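Long-range contacts in HpcH/HpaI aldolase (Desulfitobacterium hafniense, PDB 3QZ6), which is a TIM-barrel protein of the HpcH/HpaI aldolase/citrate lyase family: residues I144-V153 / G167-L178; V193-Y201 / G223-Q231. All coordinates share one frame; numbering follows the deposited sequence.

Both contacts belong to one eight-stranded parallel TIM barrel. Contact 1 pairs strands 145-150 and 170-173, neighbours in the barrel wall. Contact 2 lies farther out, where helix 191-207 meets the short helix 223-227. The contact centres are about 13 Å apart. Contact 1 closes before contact 2 opens, so they follow in series along the chain; helices 175-181 and 191-207 join one to the next. F173 connects them physically: its CG lies 3.3 Å from Y197 CE1, and its ring also touches V200 and Y201. Together they show two layers of one side of the barrel: the strands, then the helices packed outside them.

Contact 1 of 2, residues I144-V153 / G167-L178; sequences IFIMAQIEHV and GVDAVIFGPRDL
I146 rests its CB against G167 O at 3.5 Å, where the second segment comes alongside strand 145-150. D169 then pins the start of the pairing. Its CG lies beside its own backbone N (chi1 -64°), and OD2 takes the N-H of I146 at 2.7 Å through its anti lone pair. I146 O in turn accepts two N-H groups, from D169 and A170. The F145 ring lies beside D169, with ring and carboxylate planes 13° apart. K7 forms a salt bridge to the other oxygen, OD1.

A170 CB touches F145 CZ at 3.6 Å and M147 CG, two residues further along the strand on the same face. V171 points to the other face, and its CG2 meets I150 CG1 at 3.6 Å. I172 returns to the M147 face, where its CB touches SE of selenomethionine M147 at 3.9 Å. The parallel pairing runs A148 N to A170 O, I172 N to A148 O and I150 N to I172 O. F173 CD1 lies 4.2 Å from I150 CB. Water 1 bridges F173 O and Q149 OE1, which also accepts a hydrogen bond from R72 NH2. G174 N closes the pairing on I150 O. Past the strand two acidic groups come close: D177 OD2 lies 2.8 Å from E151 OE2, two acceptors with no hydrogen bond assigned. Water 2 sits between E151 OE2 and D177 N, whose N-H it accepts.

The two strands, joined through helices 153-157 and 159-163, form a beta-alpha-beta unit of the TIM barrel. Strand 91-94 pairs with 145-150 along its other edge. Helix 100-110 covers I146 and A148, while helix 191-207 covers V171 and F173.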
loop_
_atom_site.group_PDB
_atom_site.type_symbol
_atom_site.label_atom_id
_atom_site.label_comp_id
_atom_site.label_asym_id
_atom_site.label_seq_id
_atom_site.Cartn_x
_atom_site.Cartn_y
_atom_site.Cartn_z
ATOM N N ILE A 144 -20.827 -7.142 18.767
ATOM C CA ILE A 144 -19.453 -7.663 18.807
ATOM C C ILE A 144 -19.340 -8.915 17.937
ATOM O O ILE A 144 -20.194 -9.793 18.003
ATOM C CB ILE A 144 -19.069 -8.053 20.245
ATOM C CG1 ILE A 144 -19.126 -6.828 21.143
ATOM C CG2 ILE A 144 -17.684 -8.677 20.293
ATOM C CD1 ILE A 144 -18.400 -5.662 20.587
ATOM N N PHE A 145 -18.277 -9.004 17.141
ATOM C CA PHE A 145 -18.134 -10.078 16.160
ATOM C C PHE A 145 -16.982 -11.014 16.525
ATOM O O PHE A 145 -15.843 -10.574 16.654
ATOM C CB PHE A 145 -17.900 -9.478 14.764
ATOM C CG PHE A 145 -17.779 -10.506 13.675
ATOM C CD1 PHE A 145 -18.908 -11.126 13.161
ATOM C CD2 PHE A 145 -16.537 -10.859 13.175
ATOM C CE1 PHE A 145 -18.801 -12.084 12.163
ATOM C CE2 PHE A 145 -16.422 -11.817 12.173
ATOM C CZ PHE A 145 -17.560 -12.429 11.668
ATOM N N ILE A 146 -17.274 -12.299 16.690
ATOM C CA ILE A 146 -16.239 -13.274 17.025
ATOM C C ILE A 146 -16.163 -14.338 15.946
ATOM O O ILE A 146 -17.152 -15.014 15.673
ATOM C CB ILE A 146 -16.536 -14.001 18.356
ATOM C CG1 ILE A 146 -16.679 -13.007 19.512
ATOM C CG2 ILE A 146 -15.441 -15.026 18.654
ATOM C CD1 ILE A 146 -15.537 -12.045 19.621
HETATM N N MSE A 147 -14.991 -14.511 15.342
HETATM C CA MSE A 147 -14.865 -15.493 14.271
HETATM C C MSE A 147 -13.739 -16.472 14.557
HETATM O O MSE A 147 -12.621 -16.059 14.867
HETATM C CB MSE A 147 -14.638 -14.786 12.931
HETATM C CG MSE A 147 -14.441 -15.741 11.763
HETATM SE SE MSE A 147 -14.645 -14.853 10.031
HETATM C CE MSE A 147 -13.048 -13.729 10.105
ATOM N N ALA A 148 -14.035 -17.768 14.470
ATOM C CA ALA A 148 -13.017 -18.793 14.710
ATOM C C ALA A 148 -12.288 -19.151 13.419
ATOM O O ALA A 148 -12.910 -19.440 12.403
ATOM C CB ALA A 148 -13.642 -20.046 15.331
ATOM N N GLN A 149 -10.964 -19.116 13.453
ATOM C CA GLN A 149 -10.198 -19.563 12.306
ATOM C C GLN A 149 -9.674 -20.975 12.543
ATOM O O GLN A 149 -9.031 -21.243 13.550
ATOM C CB GLN A 149 -9.040 -18.612 11.994
ATOM C CG GLN A 149 -8.194 -19.121 10.839
ATOM C CD GLN A 149 -6.796 -18.532 10.831
ATOM O OE1 GLN A 149 -6.471 -17.694 9.992
ATOM N NE2 GLN A 149 -5.955 -18.979 11.765
ATOM N N ILE A 150 -9.967 -21.873 11.607
ATOM C CA ILE A 150 -9.633 -23.286 11.742
ATOM C C ILE A 150 -8.395 -23.624 10.925
ATOM O O ILE A 150 -8.354 -23.372 9.720
ATOM C CB ILE A 150 -10.797 -24.164 11.232
ATOM C CG1 ILE A 150 -12.095 -23.854 11.999
ATOM C CG2 ILE A 150 -10.432 -25.634 11.313
ATOM C CD1 ILE A 150 -12.013 -24.052 13.526
ATOM N N GLU A 151 -7.388 -24.199 11.573
ATOM C CA GLU A 151 -6.125 -24.497 10.902
ATOM C C GLU A 151 -5.577 -25.888 11.219
ATOM O O GLU A 151 -4.472 -26.219 10.800
ATOM C CB GLU A 151 -5.053 -23.482 11.321
ATOM C CG GLU A 151 -5.415 -22.039 11.116
ATOM C CD GLU A 151 -4.234 -21.117 11.399
ATOM O OE1 GLU A 151 -3.683 -21.176 12.529
ATOM O OE2 GLU A 151 -3.849 -20.348 10.485
ATOM N N HIS A 152 -6.325 -26.688 11.970
ATOM C CA HIS A 152 -5.824 -27.987 12.420
ATOM C C HIS A 152 -6.823 -29.086 12.105
ATOM O O HIS A 152 -8.030 -28.894 12.234
ATOM C CB HIS A 152 -5.549 -27.984 13.931
ATOM C CG HIS A 152 -4.514 -26.992 14.365
ATOM N ND1 HIS A 152 -4.815 -25.676 14.641
ATOM C CD2 HIS A 152 -3.185 -27.128 14.588
ATOM C CE1 HIS A 152 -3.714 -25.039 15.003
ATOM N NE2 HIS A 152 -2.711 -25.898 14.980
ATOM N N VAL A 153 -6.314 -30.243 11.697
ATOM C CA VAL A 153 -7.157 -31.414 11.469
ATOM C C VAL A 153 -7.959 -31.764 12.719
ATOM O O VAL A 153 -9.121 -32.156 12.641
ATOM C CB VAL A 153 -6.310 -32.620 11.039
ATOM C CG1 VAL A 153 -7.177 -33.876 10.912
ATOM C CG2 VAL A 153 -5.602 -32.312 9.730
ATOM N N GLY A 167 -21.941 -17.301 21.370
ATOM C CA GLY A 167 -21.156 -16.110 21.102
ATOM C C GLY A 167 -20.238 -16.258 19.902
ATOM O O GLY A 167 -19.623 -15.292 19.473
ATOM N N VAL A 168 -20.132 -17.462 19.348
ATOM C CA VAL A 168 -19.314 -17.634 18.149
ATOM C C VAL A 168 -20.133 -17.250 16.930
ATOM O O VAL A 168 -21.136 -17.887 16.627
ATOM C CB VAL A 168 -18.816 -19.074 17.982
ATOM C CG1 VAL A 168 -18.021 -19.206 16.683
ATOM C CG2 VAL A 168 -17.974 -19.488 19.180
ATOM N N ASP A 169 -19.705 -16.217 16.216
ATOM C CA ASP A 169 -20.515 -15.686 15.121
ATOM C C ASP A 169 -20.239 -16.362 13.784
ATOM O O ASP A 169 -21.146 -16.540 12.972
ATOM C CB ASP A 169 -20.298 -14.174 14.993
ATOM C CG ASP A 169 -20.782 -13.424 16.219
ATOM O OD1 ASP A 169 -21.968 -13.587 16.569
ATOM O OD2 ASP A 169 -19.978 -12.706 16.853
ATOM N N ALA A 170 -18.990 -16.745 13.551
ATOM C CA ALA A 170 -18.612 -17.192 12.221
ATOM C C ALA A 170 -17.391 -18.095 12.272
ATOM O O ALA A 170 -16.674 -18.128 13.278
ATOM C CB ALA A 170 -18.335 -15.978 11.336
ATOM N N VAL A 171 -17.151 -18.826 11.188
ATOM C CA VAL A 171 -15.969 -19.675 11.105
ATOM C C VAL A 171 -15.266 -19.452 9.767
ATOM O O VAL A 171 -15.908 -19.172 8.753
ATOM C CB VAL A 171 -16.335 -21.172 11.295
ATOM C CG1 VAL A 171 -17.187 -21.668 10.137
ATOM C CG2 VAL A 171 -15.079 -22.015 11.435
ATOM N N ILE A 172 -13.941 -19.553 9.776
ATOM C CA ILE A 172 -13.155 -19.369 8.566
ATOM C C ILE A 172 -11.930 -20.290 8.637
ATOM O O ILE A 172 -11.744 -20.995 9.629
ATOM C CB ILE A 172 -12.789 -17.866 8.354
ATOM C CG1 ILE A 172 -12.376 -17.597 6.912
ATOM C CG2 ILE A 172 -11.711 -17.406 9.321
ATOM C CD1 ILE A 172 -12.384 -16.106 6.556
ATOM N N PHE A 173 -11.121 -20.313 7.584
ATOM C CA PHE A 173 -9.961 -21.199 7.529
ATOM C C PHE A 173 -8.651 -20.446 7.371
ATOM O O PHE A 173 -8.621 -19.333 6.833
ATOM C CB PHE A 173 -10.112 -22.167 6.357
ATOM C CG PHE A 173 -11.445 -22.843 6.325
ATOM C CD1 PHE A 173 -11.718 -23.889 7.190
ATOM C CD2 PHE A 173 -12.436 -22.402 5.465
ATOM C CE1 PHE A 173 -12.953 -24.504 7.185
ATOM C CE2 PHE A 173 -13.676 -23.012 5.451
ATOM C CZ PHE A 173 -13.935 -24.063 6.314
ATOM N N GLY A 174 -7.572 -21.074 7.828
ATOM C CA GLY A 174 -6.220 -20.630 7.520
ATOM C C GLY A 174 -5.602 -21.704 6.644
ATOM O O GLY A 174 -5.043 -22.675 7.145
ATOM N N PRO A 175 -5.726 -21.552 5.322
ATOM C CA PRO A 175 -5.386 -22.659 4.413
ATOM C C PRO A 175 -3.920 -23.093 4.479
ATOM O O PRO A 175 -3.630 -24.280 4.344
ATOM C CB PRO A 175 -5.722 -22.094 3.029
ATOM C CG PRO A 175 -6.696 -20.993 3.288
ATOM C CD PRO A 175 -6.301 -20.400 4.609
ATOM N N ARG A 176 -3.002 -22.154 4.673
ATOM C CA ARG A 176 -1.594 -22.514 4.680
ATOM C C ARG A 176 -1.270 -23.421 5.865
ATOM O O ARG A 176 -0.655 -24.477 5.696
ATOM C CB ARG A 176 -0.702 -21.269 4.702
ATOM C CG ARG A 176 0.802 -21.588 4.626
ATOM C CD ARG A 176 1.605 -20.335 4.281
ATOM N NE ARG A 176 1.246 -19.853 2.952
ATOM C CZ ARG A 176 1.179 -18.569 2.607
ATOM N NH1 ARG A 176 1.458 -17.624 3.491
ATOM N NH2 ARG A 176 0.839 -18.228 1.368
ATOM N N ASP A 177 -1.678 -23.012 7.063
ATOM C CA ASP A 177 -1.437 -23.832 8.251
ATOM C C ASP A 177 -2.199 -25.155 8.161
ATOM O O ASP A 177 -1.683 -26.202 8.546
ATOM C CB ASP A 177 -1.817 -23.092 9.541
ATOM C CG ASP A 177 -0.739 -22.093 9.996
ATOM O OD1 ASP A 177 0.459 -22.450 10.030
ATOM O OD2 ASP A 177 -1.096 -20.943 10.322
ATOM N N LEU A 178 -3.430 -25.106 7.665
ATOM C CA LEU A 178 -4.224 -26.324 7.558
ATOM C C LEU A 178 -3.556 -27.303 6.608
ATOM O O LEU A 178 -3.412 -28.483 6.923
ATOM C CB LEU A 178 -5.641 -26.021 7.085
ATOM C CG LEU A 178 -6.580 -27.226 6.946
ATOM C CD1 LEU A 178 -6.786 -27.941 8.291
ATOM C CD2 LEU A 178 -7.917 -26.776 6.369
HETATM O O HOH W 1 -7.552 -16.870 7.596
HETATM O O HOH W 2 -2.772 -20.270 7.646
#

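Contact 2 of 2, residues V193-Y201 / G223-Q231; sequences VYECYEKVY and GWAVERGAQ
W224 has the edge of Y194 on one face of its indole and the R228 guanidinium over the other. The tyrosine meets it in a T-shaped stack, with CD2 3.4 Å from W224 CE2 and the planes at 72°. The indole acts as a knob in a hole formed by Y194, Y197, E198 and Y201. Its CG is anti to the backbone N (chi1 -174°), which sends the ring toward helix 191-207. There CH2 touches Y197 CB at 3.6 Å and CZ3 meets Y201 CE2 at 3.7 Å.

On the face of the indole opposite Y194, R228 NE donates to E198 OE2 at 3.2 Å, reaching it from above the carboxylate plane. R228 NH1 also binds W224 O at 2.9 Å, so the guanidinium is tied to both segments. E227 OE1 takes a weak hydrogen bond from R228 NH1, part of a salt-bridge network with E198. Y201 OH is hydrogen-bonded to G212 O of strand 210-215 and lies 3.8 Å from A230 CB.

A Schellman motif at G229 ends the short helix: A230 N reaches A225 O and G229 N reaches V226 O. Y197 and W224 both pack on F213. W224 and the tyrosines fill the gap between two helical segments of the outer layer of the TIM barrel, over strand 210-215.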
loop_
_atom_site.group_PDB
_atom_site.type_symbol
_atom_site.label_atom_id
_atom_site.label_comp_id
_atom_site.label_asym_id
_atom_site.label_seq_id
_atom_site.Cartn_x
_atom_site.Cartn_y
_atom_site.Cartn_z
ATOM N N VAL A 193 -7.881 -30.571 1.458
ATOM C CA VAL A 193 -8.175 -29.291 2.080
ATOM C C VAL A 193 -9.664 -28.972 1.936
ATOM O O VAL A 193 -10.325 -28.612 2.905
ATOM C CB VAL A 193 -7.307 -28.164 1.478
ATOM C CG1 VAL A 193 -7.765 -26.808 1.971
ATOM C CG2 VAL A 193 -5.840 -28.389 1.819
ATOM N N TYR A 194 -10.193 -29.126 0.728
ATOM C CA TYR A 194 -11.616 -28.900 0.495
ATOM C C TYR A 194 -12.533 -29.853 1.284
ATOM O O TYR A 194 -13.617 -29.462 1.710
ATOM C CB TYR A 194 -11.929 -28.913 -1.010
ATOM C CG TYR A 194 -11.590 -27.592 -1.655
ATOM C CD1 TYR A 194 -10.332 -27.362 -2.189
ATOM C CD2 TYR A 194 -12.512 -26.556 -1.684
ATOM C CE1 TYR A 194 -10.010 -26.147 -2.755
ATOM C CE2 TYR A 194 -12.197 -25.337 -2.248
ATOM C CZ TYR A 194 -10.946 -25.140 -2.784
ATOM O OH TYR A 194 -10.621 -23.928 -3.348
ATOM N N GLU A 195 -12.090 -31.087 1.500
ATOM C CA GLU A 195 -12.831 -32.013 2.360
ATOM C C GLU A 195 -12.999 -31.423 3.753
ATOM O O GLU A 195 -14.087 -31.469 4.327
ATOM C CB GLU A 195 -12.108 -33.352 2.479
ATOM C CG GLU A 195 -12.172 -34.230 1.245
ATOM C CD GLU A 195 -11.394 -35.525 1.423
ATOM O OE1 GLU A 195 -11.335 -36.034 2.567
ATOM O OE2 GLU A 195 -10.834 -36.025 0.421
ATOM N N CYS A 196 -11.912 -30.880 4.305
ATOM C CA CYS A 196 -11.979 -30.212 5.601
ATOM C C CYS A 196 -12.981 -29.058 5.571
ATOM O O CYS A 196 -13.815 -28.918 6.467
ATOM C CB CYS A 196 -10.597 -29.689 6.025
ATOM S SG CYS A 196 -9.381 -30.974 6.416
ATOM N N TYR A 197 -12.894 -28.221 4.544
ATOM C CA TYR A 197 -13.808 -27.085 4.440
ATOM C C TYR A 197 -15.248 -27.567 4.512
ATOM O O TYR A 197 -16.069 -27.003 5.238
ATOM C CB TYR A 197 -13.605 -26.336 3.123
ATOM C CG TYR A 197 -12.264 -25.657 2.961
ATOM C CD1 TYR A 197 -11.443 -25.401 4.055
ATOM C CD2 TYR A 197 -11.827 -25.259 1.703
ATOM C CE1 TYR A 197 -10.215 -24.765 3.890
ATOM C CE2 TYR A 197 -10.613 -24.626 1.532
ATOM C CZ TYR A 197 -9.816 -24.377 2.624
ATOM O OH TYR A 197 -8.608 -23.752 2.419
ATOM N N GLU A 198 -15.551 -28.610 3.741
ATOM C CA GLU A 198 -16.909 -29.141 3.671
ATOM C C GLU A 198 -17.387 -29.608 5.037
ATOM O O GLU A 198 -18.523 -29.332 5.431
ATOM C CB GLU A 198 -17.002 -30.296 2.664
ATOM C CG GLU A 198 -16.728 -29.917 1.209
ATOM C CD GLU A 198 -17.924 -29.265 0.524
ATOM O OE1 GLU A 198 -18.816 -28.748 1.232
ATOM O OE2 GLU A 198 -17.971 -29.275 -0.728
ATOM N N LYS A 199 -16.526 -30.333 5.747
ATOM C CA LYS A 199 -16.874 -30.835 7.074
ATOM C C LYS A 199 -17.188 -29.676 8.000
ATOM O O LYS A 199 -18.144 -29.722 8.765
ATOM C CB LYS A 199 -15.746 -31.675 7.671
ATOM C CG LYS A 199 -15.661 -33.089 7.132
ATOM C CD LYS A 199 -14.480 -33.839 7.731
ATOM C CE LYS A 199 -14.357 -35.232 7.130
ATOM N NZ LYS A 199 -13.109 -35.908 7.561
ATOM N N VAL A 200 -16.378 -28.629 7.936
ATOM C CA VAL A 200 -16.598 -27.489 8.812
ATOM C C VAL A 200 -17.882 -26.748 8.444
ATOM O O VAL A 200 -18.643 -26.334 9.318
ATOM C CB VAL A 200 -15.399 -26.517 8.793
ATOM C CG1 VAL A 200 -15.758 -25.227 9.552
ATOM C CG2 VAL A 200 -14.177 -27.202 9.396
ATOM N N TYR A 201 -18.128 -26.583 7.152
ATOM C CA TYR A 201 -19.348 -25.907 6.714
ATOM C C TYR A 201 -20.616 -26.657 7.173
ATOM O O TYR A 201 -21.600 -26.046 7.597
ATOM C CB TYR A 201 -19.344 -25.725 5.193
ATOM C CG TYR A 201 -18.600 -24.485 4.712
ATOM C CD1 TYR A 201 -17.862 -23.698 5.586
ATOM C CD2 TYR A 201 -18.660 -24.100 3.382
ATOM C CE1 TYR A 201 -17.192 -22.555 5.137
ATOM C CE2 TYR A 201 -17.995 -22.976 2.921
ATOM C CZ TYR A 201 -17.261 -22.209 3.800
ATOM O OH TYR A 201 -16.622 -21.088 3.320
ATOM N N GLY A 223 -15.932 -18.074 -5.770
ATOM C CA GLY A 223 -17.184 -18.639 -6.248
ATOM C C GLY A 223 -17.583 -19.874 -5.463
ATOM O O GLY A 223 -18.756 -20.059 -5.122
ATOM N N TRP A 224 -16.595 -20.713 -5.160
ATOM C CA TRP A 224 -16.818 -21.944 -4.415
ATOM C C TRP A 224 -17.534 -21.679 -3.092
ATOM O O TRP A 224 -18.467 -22.393 -2.727
ATOM C CB TRP A 224 -15.485 -22.651 -4.148
ATOM C CG TRP A 224 -15.633 -24.004 -3.510
ATOM C CD1 TRP A 224 -15.741 -25.206 -4.151
ATOM C CD2 TRP A 224 -15.690 -24.293 -2.106
ATOM N NE1 TRP A 224 -15.857 -26.220 -3.232
ATOM C CE2 TRP A 224 -15.828 -25.685 -1.972
ATOM C CE3 TRP A 224 -15.634 -23.506 -0.952
ATOM C CZ2 TRP A 224 -15.914 -26.312 -0.728
ATOM C CZ3 TRP A 224 -15.723 -24.131 0.284
ATOM C CH2 TRP A 224 -15.860 -25.517 0.385
ATOM N N ALA A 225 -17.091 -20.651 -2.373
ATOM C CA ALA A 225 -17.655 -20.343 -1.062
ATOM C C ALA A 225 -19.027 -19.699 -1.198
ATOM O O ALA A 225 -19.950 -19.982 -0.423
ATOM C CB ALA A 225 -16.707 -19.418 -0.287
ATOM N N VAL A 226 -19.156 -18.817 -2.180
ATOM C CA VAL A 226 -20.416 -18.117 -2.403
ATOM C C VAL A 226 -21.542 -19.104 -2.745
ATOM O O VAL A 226 -22.657 -18.994 -2.223
ATOM C CB VAL A 226 -20.264 -17.032 -3.489
ATOM C CG1 VAL A 226 -21.627 -16.512 -3.938
ATOM C CG2 VAL A 226 -19.380 -15.882 -2.961
ATOM N N GLU A 227 -21.240 -20.081 -3.598
ATOM C CA GLU A 227 -22.191 -21.160 -3.912
ATOM C C GLU A 227 -22.708 -21.845 -2.650
ATOM O O GLU A 227 -23.853 -22.303 -2.592
ATOM C CB GLU A 227 -21.516 -22.238 -4.764
ATOM C CG GLU A 227 -21.488 -21.986 -6.250
ATOM C CD GLU A 227 -20.876 -23.152 -7.012
ATOM O OE1 GLU A 227 -20.173 -23.979 -6.384
ATOM O OE2 GLU A 227 -21.103 -23.243 -8.236
ATOM N N ARG A 228 -21.847 -21.935 -1.645
ATOM C CA ARG A 228 -22.171 -22.692 -0.447
ATOM C C ARG A 228 -22.725 -21.829 0.689
ATOM O O ARG A 228 -22.865 -22.293 1.814
ATOM C CB ARG A 228 -20.953 -23.507 -0.010
ATOM C CG ARG A 228 -20.692 -24.684 -0.946
ATOM C CD ARG A 228 -19.297 -25.259 -0.805
ATOM N NE ARG A 228 -19.133 -26.401 -1.701
ATOM C CZ ARG A 228 -19.001 -26.304 -3.021
ATOM N NH1 ARG A 228 -19.012 -25.111 -3.608
ATOM N NH2 ARG A 228 -18.865 -27.401 -3.760
ATOM N N GLY A 229 -23.058 -20.580 0.380
ATOM C CA GLY A 229 -23.753 -19.724 1.326
ATOM C C GLY A 229 -22.841 -18.986 2.294
ATOM O O GLY A 229 -23.293 -18.459 3.304
ATOM N N ALA A 230 -21.550 -18.959 1.996
ATOM C CA ALA A 230 -20.603 -18.220 2.830
ATOM C C ALA A 230 -20.880 -16.721 2.732
ATOM O O ALA A 230 -20.897 -16.170 1.634
ATOM C CB ALA A 230 -19.194 -18.515 2.382
ATOM N N GLN A 231 -21.094 -16.060 3.870
ATOM C CA GLN A 231 -21.310 -14.611 3.869
ATOM C C GLN A 231 -20.038 -13.803 4.155
ATOM O O GLN A 231 -19.920 -12.648 3.722
ATOM C CB GLN A 231 -22.370 -14.215 4.893
ATOM C CG GLN A 231 -23.754 -14.780 4.668
ATOM C CD GLN A 231 -24.687 -14.405 5.805
ATOM O OE1 GLN A 231 -24.982 -15.223 6.676
ATOM N NE2 GLN A 231 -25.136 -13.146 5.817
#